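PDB 3IBW: GTP pyrophosphokinase from Chlorobaculum tepidum, which probably makes (p)ppGpp by transferring pyrophosphate from ATP to GTP or GDP, its ACT domain being a likely regulatory module. Local coordinates for residues A[29-34]-A[49-54]. The protein carries 1 engineered substitution. Sequence-based numbering, arbitrary orientation.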
ATOM      1  N   PHE A  29      -7.566  -0.579   7.359  1.00 22.22           N
ATOM      2  CA  PHE A  29      -8.766   0.235   7.163  1.00 24.63           C
ATOM      3  C   PHE A  29      -9.950  -0.637   6.726  1.00 27.67           C
ATOM      4  O   PHE A  29      -9.785  -1.612   5.985  1.00 26.13           O
ATOM      5  CB  PHE A  29      -8.579   1.238   6.024  1.00 24.34           C
ATOM      6  CG  PHE A  29      -7.797   2.454   6.389  1.00 22.48           C
ATOM      7  CD1 PHE A  29      -7.599   2.787   7.718  1.00 21.76           C
ATOM      8  CD2 PHE A  29      -7.301   3.304   5.399  1.00 23.81           C
ATOM      9  CE1 PHE A  29      -6.892   3.931   8.072  1.00 22.74           C
ATOM     10  CE2 PHE A  29      -6.592   4.455   5.743  1.00 24.56           C
ATOM     11  CZ  PHE A  29      -6.397   4.770   7.083  1.00 17.65           C
ATOM     12  N   ASP A  30     -11.142  -0.268   7.176  1.00 28.90           N
ATOM     13  CA  ASP A  30     -12.361  -0.971   6.798  1.00 34.49           C
ATOM     14  C   ASP A  30     -12.944  -0.260   5.556  1.00 34.40           C
ATOM     15  O   ASP A  30     -14.017   0.345   5.624  1.00 36.52           O
ATOM     16  CB  ASP A  30     -13.369  -0.931   7.957  1.00 36.37           C
ATOM     17  CG  ASP A  30     -14.709  -1.559   7.602  1.00 42.90           C
ATOM     18  OD1 ASP A  30     -14.726  -2.680   7.047  1.00 47.70           O
ATOM     19  OD2 ASP A  30     -15.747  -0.923   7.886  1.00 47.07           O
ATOM     20  N   THR A  31     -12.221  -0.314   4.432  1.00 32.64           N
ATOM     21  CA  THR A  31     -12.685   0.293   3.178  1.00 31.19           C
ATOM     22  C   THR A  31     -12.132  -0.388   1.919  1.00 26.98           C
ATOM     23  O   THR A  31     -11.240  -1.236   1.974  1.00 27.47           O
ATOM     24  CB  THR A  31     -12.347   1.819   3.062  1.00 29.08           C
ATOM     25  OG1 THR A  31     -10.929   2.006   3.046  1.00 36.73           O
ATOM     26  CG2 THR A  31     -12.960   2.605   4.212  1.00 36.34           C
ATOM     27  N   ASN A  32     -12.694   0.008   0.786  1.00 25.32           N
ATOM     28  CA  ASN A  32     -12.325  -0.516  -0.524  1.00 24.92           C
ATOM     29  C   ASN A  32     -11.249   0.380  -1.124  1.00 21.89           C
ATOM     30  O   ASN A  32     -11.524   1.518  -1.485  1.00 20.73           O
ATOM     31  CB  ASN A  32     -13.570  -0.514  -1.414  1.00 27.18           C
ATOM     32  CG  ASN A  32     -13.310  -1.062  -2.798  1.00 33.45           C
ATOM     33  OD1 ASN A  32     -12.236  -1.594  -3.084  1.00 39.55           O
ATOM     34  ND2 ASN A  32     -14.301  -0.932  -3.672  1.00 41.67           N
ATOM     35  N   ILE A  33     -10.028  -0.131  -1.233  1.00 20.15           N
ATOM     36  CA  ILE A  33      -8.929   0.652  -1.786  1.00 19.63           C
ATOM     37  C   ILE A  33      -8.948   0.575  -3.303  1.00 19.29           C
ATOM     38  O   ILE A  33      -9.049  -0.512  -3.878  1.00 21.11           O
ATOM     39  CB  ILE A  33      -7.560   0.142  -1.246  1.00 20.68           C
ATOM     40  CG1 ILE A  33      -7.506   0.326   0.276  1.00 23.51           C
ATOM     41  CG2 ILE A  33      -6.411   0.885  -1.932  1.00 21.95           C
ATOM     42  CD1 ILE A  33      -6.408  -0.490   0.951  1.00 25.96           C
ATOM     43  N   ARG A  34      -8.866   1.735  -3.949  1.00 15.19           N
ATOM     44  CA  ARG A  34      -8.855   1.790  -5.401  1.00 15.39           C
ATOM     45  C   ARG A  34      -7.460   2.008  -5.972  1.00 15.31           C
ATOM     46  O   ARG A  34      -7.064   1.334  -6.921  1.00 17.52           O
ATOM     47  CB  ARG A  34      -9.784   2.898  -5.908  1.00 18.43           C
ATOM     48  CG  ARG A  34     -11.193   2.791  -5.363  1.00 24.62           C
ATOM     49  CD  ARG A  34     -11.602   1.325  -5.223  1.00 33.17           C
ATOM     50  NE  ARG A  34     -11.924   0.704  -6.502  1.00 37.28           N
ATOM     51  CZ  ARG A  34     -11.919  -0.608  -6.710  1.00 37.79           C
ATOM     52  NH1 ARG A  34     -11.603  -1.437  -5.723  1.00 27.28           N
ATOM     53  NH2 ARG A  34     -12.228  -1.091  -7.905  1.00 38.54           N
ATOM     54  N   LEU A  49      -3.692   8.034  -1.836  1.00 14.47           N
ATOM     55  CA  LEU A  49      -4.591   6.898  -1.706  1.00 15.81           C
ATOM     56  C   LEU A  49      -5.993   7.251  -2.178  1.00 16.07           C
ATOM     57  O   LEU A  49      -6.515   8.307  -1.818  1.00 15.66           O
ATOM     58  CB  LEU A  49      -4.634   6.483  -0.224  1.00 15.25           C
ATOM     59  CG  LEU A  49      -5.727   5.568   0.345  1.00 19.98           C
ATOM     60  CD1 LEU A  49      -5.550   4.156  -0.193  1.00 15.52           C
ATOM     61  CD2 LEU A  49      -5.650   5.561   1.869  1.00 15.93           C
HETATM   62  N   MSE A  50      -6.585   6.396  -3.011  1.00 13.94           N
HETATM   63  CA  MSE A  50      -7.960   6.609  -3.464  1.00 15.26           C
HETATM   64  C   MSE A  50      -8.725   5.424  -2.892  1.00 12.03           C
HETATM   65  O   MSE A  50      -8.348   4.268  -3.095  1.00 12.48           O
HETATM   66  CB  MSE A  50      -8.079   6.596  -4.988  1.00 17.78           C
HETATM   67  CG  MSE A  50      -7.296   7.691  -5.681  1.00 31.42           C
HETATM   68 SE   MSE A  50      -7.984   9.456  -5.322  1.00 63.04          SE
HETATM   69  CE  MSE A  50      -9.885   9.096  -5.464  1.00 25.71           C
ATOM     70  N   ILE A  51      -9.810   5.718  -2.187  1.00 11.45           N
ATOM     71  CA  ILE A  51     -10.617   4.685  -1.555  1.00 13.27           C
ATOM     72  C   ILE A  51     -12.097   4.980  -1.732  1.00 16.76           C
ATOM     73  O   ILE A  51     -12.472   6.121  -2.017  1.00 17.87           O
ATOM     74  CB  ILE A  51     -10.371   4.641  -0.014  1.00 16.16           C
ATOM     75  CG1 ILE A  51     -10.685   6.016   0.609  1.00 17.46           C
ATOM     76  CG2 ILE A  51      -8.938   4.251   0.294  1.00 15.45           C
ATOM     77  CD1 ILE A  51     -10.723   6.007   2.129  1.00 25.19           C
ATOM     78  N   PHE A  52     -12.923   3.942  -1.595  1.00 18.71           N
ATOM     79  CA  PHE A  52     -14.377   4.103  -1.629  1.00 21.27           C
ATOM     80  C   PHE A  52     -14.729   4.087  -0.136  1.00 22.16           C
ATOM     81  O   PHE A  52     -14.379   3.153   0.596  1.00 24.34           O
ATOM     82  CB  PHE A  52     -15.065   2.965  -2.382  1.00 22.33           C
ATOM     83  CG  PHE A  52     -15.089   3.177  -3.858  1.00 27.88           C
ATOM     84  CD1 PHE A  52     -15.888   4.165  -4.423  1.00 32.84           C
ATOM     85  CD2 PHE A  52     -14.302   2.406  -4.687  1.00 37.41           C
ATOM     86  CE1 PHE A  52     -15.881   4.384  -5.796  1.00 31.67           C
ATOM     87  CE2 PHE A  52     -14.287   2.622  -6.064  1.00 34.46           C
ATOM     88  CZ  PHE A  52     -15.082   3.603  -6.617  1.00 35.30           C
ATOM     89  N   VAL A  53     -15.425   5.127   0.308  1.00 19.42           N
ATOM     90  CA  VAL A  53     -15.766   5.268   1.712  1.00 17.80           C
ATOM     91  C   VAL A  53     -17.239   5.601   1.908  1.00 18.90           C
ATOM     92  O   VAL A  53     -17.873   6.206   1.046  1.00 15.13           O
ATOM     93  CB  VAL A  53     -14.828   6.347   2.348  1.00 20.83           C
ATOM     94  CG1 VAL A  53     -15.064   7.693   1.702  1.00 19.69           C
ATOM     95  CG2 VAL A  53     -15.019   6.409   3.837  1.00 19.76           C
ATOM     96  N   LYS A  54     -17.763   5.186   3.054  1.00 21.44           N
ATOM     97  CA  LYS A  54     -19.166   5.375   3.415  1.00 22.38           C
ATOM     98  C   LYS A  54     -19.686   6.798   3.383  1.00 21.48           C
ATOM     99  O   LYS A  54     -20.694   7.098   2.741  1.00 19.18           O
ATOM    100  CB  LYS A  54     -19.405   4.800   4.814  1.00 24.35           C
ATOM    101  CG  LYS A  54     -20.844   4.838   5.293  1.00 29.31           C
ATOM    102  CD  LYS A  54     -21.017   4.086   6.611  1.00 31.64           C
ATOM    103  CE  LYS A  54     -20.471   4.871   7.794  1.00 35.33           C
ATOM    104  NZ  LYS A  54     -21.028   4.371   9.089  1.00 39.87           N
TER
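Two backbone hydrogen bonds join the antiparallel strands 32-34 and 49-53, the open end of hairpin 32-41/44-53, farthest from its turn: Phe52 N gives to Asn32 O at 2.8 Å, nearly straight at 166°, and Arg34 N gives to Met50 O at 2.7 Å. Both carbonyls accept in their own plane. Asn32 and Phe52 form the hydrogen-bonded pair, Ile33 and Ile51 the non-hydrogen-bonded one. On the face of Asn32, its amide lies alongside the Phe52 ring, Asn32 ND2 3.5 Å from Phe52 CD2, the planes 34° apart. Arg34, bent at chi2 and chi3, crosses the edge of that ring obliquely, NE near its plane, and turns NH1 back to Asn32 OD1 in a weak bond; NH1 has its strongest partner in a salt bridge to Asp14 of the second subunit. An alanine here would remove that salt bridge and probably weaken the subunit contact. On the other face, Ile33 CG2 meets Leu49 CD1 at 3.8 Å, and Leu49 CD2 reaches the edge of the Phe29 ring. Thr31 OG1, buried beside Ile51 CG2, has no polar partner. Ile33 and Leu49 pack against Ile26 of helix 18-28, Ile51 and, from the preceding loop, Phe29 against Leu62 of helix 56-67; strand 32-41 is outermost within this chain, and strand 4-13 flanks strand 44-53 on its other side.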